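Local coordinates for protein amine oxidase (Emericella nidulans, PDB 3PGB) that probably oxidises primary amines to aldehydes, using a copper ion and a topaquinone cofactor formed from one of its own tyrosines, at residues E59-L71 and Y355-D368. Sequence-based numbering, arbitrary orientation.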
loop_
_atom_site.group_PDB
_atom_site.type_symbol
_atom_site.label_atom_id
_atom_site.label_comp_id
_atom_site.label_asym_id
_atom_site.label_seq_id
_atom_site.Cartn_x
_atom_site.Cartn_y
_atom_site.Cartn_z
ATOM N N GLU A 59 32.342 9.669 2.029
ATOM C CA GLU A 59 32.425 11.118 2.221
ATOM C C GLU A 59 32.619 11.787 0.880
ATOM O O GLU A 59 33.664 11.627 0.264
ATOM C CB GLU A 59 33.617 11.503 3.088
ATOM C CG GLU A 59 33.480 11.229 4.559
ATOM C CD GLU A 59 34.723 11.672 5.315
ATOM O OE1 GLU A 59 35.395 10.810 5.931
ATOM O OE2 GLU A 59 35.045 12.883 5.254
ATOM N N ILE A 60 31.619 12.539 0.436
ATOM C CA ILE A 60 31.743 13.339 -0.771
ATOM C C ILE A 60 31.491 14.812 -0.463
ATOM O O ILE A 60 31.064 15.167 0.641
ATOM C CB ILE A 60 30.782 12.858 -1.877
ATOM C CG1 ILE A 60 29.326 12.906 -1.403
ATOM C CG2 ILE A 60 31.145 11.444 -2.317
ATOM C CD1 ILE A 60 28.337 12.957 -2.546
ATOM N N LYS A 61 31.772 15.666 -1.444
ATOM C CA LYS A 61 31.435 17.080 -1.339
ATOM C C LYS A 61 30.395 17.453 -2.390
ATOM O O LYS A 61 30.611 17.260 -3.592
ATOM C CB LYS A 61 32.691 17.952 -1.425
ATOM C CG LYS A 61 33.429 18.016 -0.076
ATOM C CD LYS A 61 34.644 18.942 -0.080
ATOM C CE LYS A 61 35.355 18.906 1.280
ATOM N NZ LYS A 61 36.473 19.897 1.387
ATOM N N ALA A 62 29.259 17.971 -1.923
ATOM C CA ALA A 62 28.167 18.379 -2.809
ATOM C C ALA A 62 28.683 19.388 -3.828
ATOM O O ALA A 62 29.549 20.199 -3.498
ATOM C CB ALA A 62 27.024 18.981 -2.006
ATOM N N PRO A 63 28.166 19.336 -5.071
ATOM C CA PRO A 63 28.630 20.264 -6.117
ATOM C C PRO A 63 28.327 21.737 -5.831
ATOM O O PRO A 63 29.021 22.615 -6.341
ATOM C CB PRO A 63 27.880 19.792 -7.373
ATOM C CG PRO A 63 26.734 19.022 -6.872
ATOM C CD PRO A 63 27.163 18.390 -5.588
ATOM N N LYS A 64 27.303 21.997 -5.025
ATOM C CA LYS A 64 26.912 23.357 -4.671
ATOM C C LYS A 64 26.684 23.467 -3.169
ATOM O O LYS A 64 26.518 22.452 -2.493
ATOM C CB LYS A 64 25.623 23.716 -5.405
ATOM C CG LYS A 64 25.727 23.649 -6.914
ATOM C CD LYS A 64 26.580 24.792 -7.473
ATOM C CE LYS A 64 26.729 24.678 -8.987
ATOM N NZ LYS A 64 27.592 25.749 -9.554
ATOM N N GLU A 65 26.692 24.693 -2.644
ATOM C CA GLU A 65 26.329 24.890 -1.245
ATOM C C GLU A 65 24.854 24.545 -1.059
ATOM O O GLU A 65 24.067 24.580 -2.007
ATOM C CB GLU A 65 26.625 26.321 -0.785
ATOM C CG GLU A 65 28.109 26.586 -0.526
ATOM C CD GLU A 65 28.650 25.825 0.679
ATOM O OE1 GLU A 65 27.836 25.322 1.491
ATOM O OE2 GLU A 65 29.890 25.737 0.817
ATOM N N ASN A 66 24.490 24.172 0.164
ATOM C CA ASN A 66 23.098 23.867 0.478
ATOM C C ASN A 66 22.423 25.170 0.900
ATOM O O ASN A 66 22.516 25.599 2.050
ATOM C CB ASN A 66 23.005 22.792 1.565
ATOM C CG ASN A 66 21.572 22.365 1.862
ATOM O OD1 ASN A 66 20.627 23.132 1.697
ATOM N ND2 ASN A 66 21.414 21.137 2.327
ATOM N N VAL A 67 21.741 25.790 -0.053
ATOM C CA VAL A 67 21.167 27.111 0.132
ATOM C C VAL A 67 19.824 27.098 0.886
ATOM O O VAL A 67 19.248 28.167 1.123
ATOM C CB VAL A 67 20.985 27.822 -1.233
ATOM C CG1 VAL A 67 22.304 27.887 -1.980
ATOM C CG2 VAL A 67 19.925 27.121 -2.078
ATOM N N TRP A 68 19.338 25.910 1.263
ATOM C CA TRP A 68 18.031 25.756 1.910
ATOM C C TRP A 68 18.052 25.252 3.361
ATOM O O TRP A 68 17.106 25.508 4.108
ATOM C CB TRP A 68 17.162 24.774 1.125
ATOM C CG TRP A 68 17.081 25.001 -0.345
ATOM C CD1 TRP A 68 16.223 25.833 -1.001
ATOM C CD2 TRP A 68 17.856 24.347 -1.351
ATOM N NE1 TRP A 68 16.431 25.750 -2.353
ATOM C CE2 TRP A 68 17.427 24.842 -2.594
ATOM C CE3 TRP A 68 18.880 23.393 -1.319
ATOM C CZ2 TRP A 68 17.983 24.415 -3.799
ATOM C CZ3 TRP A 68 19.432 22.969 -2.511
ATOM C CH2 TRP A 68 18.982 23.479 -3.736
ATOM N N TYR A 69 19.092 24.522 3.758
ATOM C CA TYR A 69 19.034 23.727 4.995
ATOM C C TYR A 69 18.632 24.518 6.237
ATOM O O TYR A 69 17.714 24.130 6.954
ATOM C CB TYR A 69 20.358 22.994 5.261
ATOM C CG TYR A 69 20.329 22.172 6.532
ATOM C CD1 TYR A 69 19.700 20.934 6.567
ATOM C CD2 TYR A 69 20.910 22.641 7.704
ATOM C CE1 TYR A 69 19.657 20.180 7.723
ATOM C CE2 TYR A 69 20.871 21.887 8.876
ATOM C CZ TYR A 69 20.245 20.660 8.876
ATOM O OH TYR A 69 20.200 19.905 10.023
ATOM N N GLY A 70 19.336 25.610 6.497
ATOM C CA GLY A 70 19.086 26.406 7.686
ATOM C C GLY A 70 20.256 27.282 8.071
ATOM O O GLY A 70 21.294 27.284 7.403
ATOM N N LEU A 71 20.079 28.025 9.158
ATOM C CA LEU A 71 21.125 28.908 9.669
ATOM C C LEU A 71 22.194 28.097 10.389
ATOM O O LEU A 71 21.890 27.103 11.037
ATOM C CB LEU A 71 20.531 29.940 10.636
ATOM C CG LEU A 71 19.508 30.917 10.052
ATOM C CD1 LEU A 71 18.790 31.680 11.163
ATOM C CD2 LEU A 71 20.166 31.877 9.077
ATOM N N TYR A 355 19.304 17.189 -1.706
ATOM C CA TYR A 355 19.709 17.949 -0.522
ATOM C C TYR A 355 18.642 17.835 0.556
ATOM O O TYR A 355 17.453 17.798 0.260
ATOM C CB TYR A 355 19.906 19.428 -0.859
ATOM C CG TYR A 355 21.100 19.736 -1.740
ATOM C CD1 TYR A 355 21.058 19.497 -3.104
ATOM C CD2 TYR A 355 22.253 20.289 -1.210
ATOM C CE1 TYR A 355 22.138 19.792 -3.924
ATOM C CE2 TYR A 355 23.347 20.587 -2.017
ATOM C CZ TYR A 355 23.286 20.339 -3.376
ATOM O OH TYR A 355 24.373 20.630 -4.180
ATOM N N ILE A 356 19.083 17.797 1.804
ATOM C CA ILE A 356 18.201 17.771 2.963
ATOM C C ILE A 356 18.039 19.191 3.502
ATOM O O ILE A 356 19.010 19.939 3.618
ATOM C CB ILE A 356 18.785 16.854 4.065
ATOM C CG1 ILE A 356 18.786 15.397 3.590
ATOM C CG2 ILE A 356 18.018 16.980 5.377
ATOM C CD1 ILE A 356 19.556 14.466 4.518
ATOM N N ALA A 357 16.800 19.561 3.806
ATOM C CA ALA A 357 16.495 20.825 4.471
ATOM C C ALA A 357 15.611 20.544 5.672
ATOM O O ALA A 357 14.975 19.495 5.744
ATOM C CB ALA A 357 15.812 21.774 3.517
ATOM N N PHE A 358 15.576 21.477 6.617
ATOM C CA PHE A 358 14.835 21.263 7.857
ATOM C C PHE A 358 14.446 22.574 8.529
ATOM O O PHE A 358 15.306 23.410 8.790
ATOM C CB PHE A 358 15.684 20.432 8.820
ATOM C CG PHE A 358 14.905 19.819 9.945
ATOM C CD1 PHE A 358 14.774 20.475 11.156
ATOM C CD2 PHE A 358 14.315 18.580 9.793
ATOM C CE1 PHE A 358 14.056 19.905 12.199
ATOM C CE2 PHE A 358 13.598 18.003 10.826
ATOM C CZ PHE A 358 13.473 18.662 12.033
ATOM N N ASN A 359 13.159 22.752 8.816
ATOM C CA ASN A 359 12.703 23.931 9.558
ATOM C C ASN A 359 11.802 23.590 10.740
ATOM O O ASN A 359 11.445 22.432 10.946
ATOM C CB ASN A 359 12.043 24.961 8.624
ATOM C CG ASN A 359 10.797 24.441 7.942
ATOM O OD1 ASN A 359 10.108 23.547 8.446
ATOM N ND2 ASN A 359 10.492 25.012 6.783
ATOM N N ARG A 360 11.481 24.613 11.528
ATOM C CA ARG A 360 10.608 24.500 12.699
ATOM C C ARG A 360 9.172 24.122 12.317
ATOM O O ARG A 360 8.550 23.300 12.978
ATOM C CB ARG A 360 10.669 25.819 13.517
ATOM C CG ARG A 360 9.342 26.430 14.038
ATOM C CD ARG A 360 8.786 25.683 15.214
ATOM N NE ARG A 360 7.891 26.468 16.076
ATOM C CZ ARG A 360 6.619 26.770 15.808
ATOM N NH1 ARG A 360 6.043 26.424 14.665
ATOM N NH2 ARG A 360 5.915 27.450 16.699
ATOM N N ASP A 361 8.651 24.705 11.244
ATOM C CA ASP A 361 7.238 24.526 10.901
ATOM C C ASP A 361 6.913 23.110 10.435
ATOM O O ASP A 361 6.029 22.463 11.001
ATOM C CB ASP A 361 6.804 25.520 9.823
ATOM C CG ASP A 361 6.901 26.969 10.274
ATOM O OD1 ASP A 361 6.976 27.228 11.499
ATOM O OD2 ASP A 361 6.888 27.854 9.382
ATOM N N THR A 362 7.629 22.633 9.421
ATOM C CA THR A 362 7.280 21.380 8.752
ATOM C C THR A 362 8.366 20.300 8.827
ATOM O O THR A 362 8.211 19.223 8.254
ATOM C CB THR A 362 6.938 21.636 7.273
ATOM O OG1 THR A 362 8.049 22.268 6.623
ATOM C CG2 THR A 362 5.716 22.531 7.160
ATOM N N GLY A 363 9.453 20.578 9.540
ATOM C CA GLY A 363 10.499 19.588 9.741
ATOM C C GLY A 363 11.262 19.312 8.462
ATOM O O GLY A 363 11.887 20.208 7.911
ATOM N N LEU A 364 11.185 18.072 7.983
ATOM C CA LEU A 364 12.032 17.601 6.882
ATOM C C LEU A 364 11.545 18.101 5.531
ATOM O O LEU A 364 10.347 18.235 5.308
ATOM C CB LEU A 364 12.073 16.067 6.871
ATOM C CG LEU A 364 12.958 15.341 5.857
ATOM C CD1 LEU A 364 14.400 15.799 5.936
ATOM C CD2 LEU A 364 12.856 13.843 6.105
ATOM N N SER A 365 12.487 18.356 4.633
ATOM C CA SER A 365 12.177 18.744 3.264
ATOM C C SER A 365 13.329 18.319 2.362
ATOM O O SER A 365 14.472 18.238 2.820
ATOM C CB SER A 365 11.978 20.251 3.203
ATOM O OG SER A 365 11.338 20.631 2.009
ATOM N N LEU A 366 13.027 18.024 1.099
ATOM C CA LEU A 366 14.045 17.634 0.114
ATOM C C LEU A 366 14.093 18.646 -1.025
ATOM O O LEU A 366 13.052 19.125 -1.478
ATOM C CB LEU A 366 13.752 16.244 -0.462
ATOM C CG LEU A 366 14.006 15.037 0.443
ATOM C CD1 LEU A 366 13.084 15.052 1.646
ATOM C CD2 LEU A 366 13.835 13.741 -0.339
ATOM N N PHE A 367 15.300 18.956 -1.490
ATOM C CA PHE A 367 15.499 19.890 -2.596
ATOM C C PHE A 367 16.411 19.304 -3.668
ATOM O O PHE A 367 17.272 18.480 -3.390
ATOM C CB PHE A 367 16.105 21.197 -2.087
ATOM C CG PHE A 367 15.135 22.069 -1.351
ATOM C CD1 PHE A 367 14.978 21.954 0.024
ATOM C CD2 PHE A 367 14.377 23.010 -2.031
ATOM C CE1 PHE A 367 14.076 22.766 0.703
ATOM C CE2 PHE A 367 13.475 23.823 -1.358
ATOM C CZ PHE A 367 13.323 23.706 0.004
ATOM N N ASP A 368 16.217 19.758 -4.897
ATOM C CA ASP A 368 17.049 19.374 -6.028
ATOM C C ASP A 368 17.212 17.856 -6.118
ATOM O O ASP A 368 18.326 17.353 -6.241
ATOM C CB ASP A 368 18.412 20.079 -5.934
ATOM C CG ASP A 368 19.201 20.049 -7.250
ATOM O OD1 ASP A 368 20.435 20.241 -7.187
ATOM O OD2 ASP A 368 18.610 19.849 -8.333
#
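Trp68 lies flat on Phe367: its five-membered ring stacks face to face on the phenyl ring, centroids 3.7 Å apart and planes only 6° from parallel. The stack extends past the rings, since Phe367 CB sits over the face of the six-membered ring of Trp68, 3.6 Å from its centroid, in a CH-pi contact. With CG anti to its carbonyl carbon (chi1 -49°), the indole reaches onto the hairpin and also turns its CZ3 edge onto the face of Tyr355, 3.7 Å from Tyr355 CG, a T-shaped pair that completes an aromatic cluster. The phenol end of Tyr355 runs on toward residues 62-64, where Tyr355 OH comes within 3.3 Å of Lys64 O and 3.8 Å of Ala62 CB.

Beside the cluster, Asn66 ties the loop to strand 352-359. Its ND2 donates to Ile356 O at 3.0 Å, with the acceptor close to the amide plane, and also bonds Arg344 O; OD1 accepts from Trp68 N, closing an Asx turn, and from Tyr69 N, extending it to an Asx motif. Farther along, Phe358 N reaches Tyr69 O in a weak bond of 3.4 Å.

Val67 CG2 packs over the opposite indole face, and Trp68 NE1 is hydrogen-bonded to Tyr378 OH. The buried contact thus fastens the loop between strand 58-59 and helix 73-84 onto the antiparallel hairpin of strands 352-359 and 363-371, with Leu121 of helix 114-122 packing against Trp68 and Asp368.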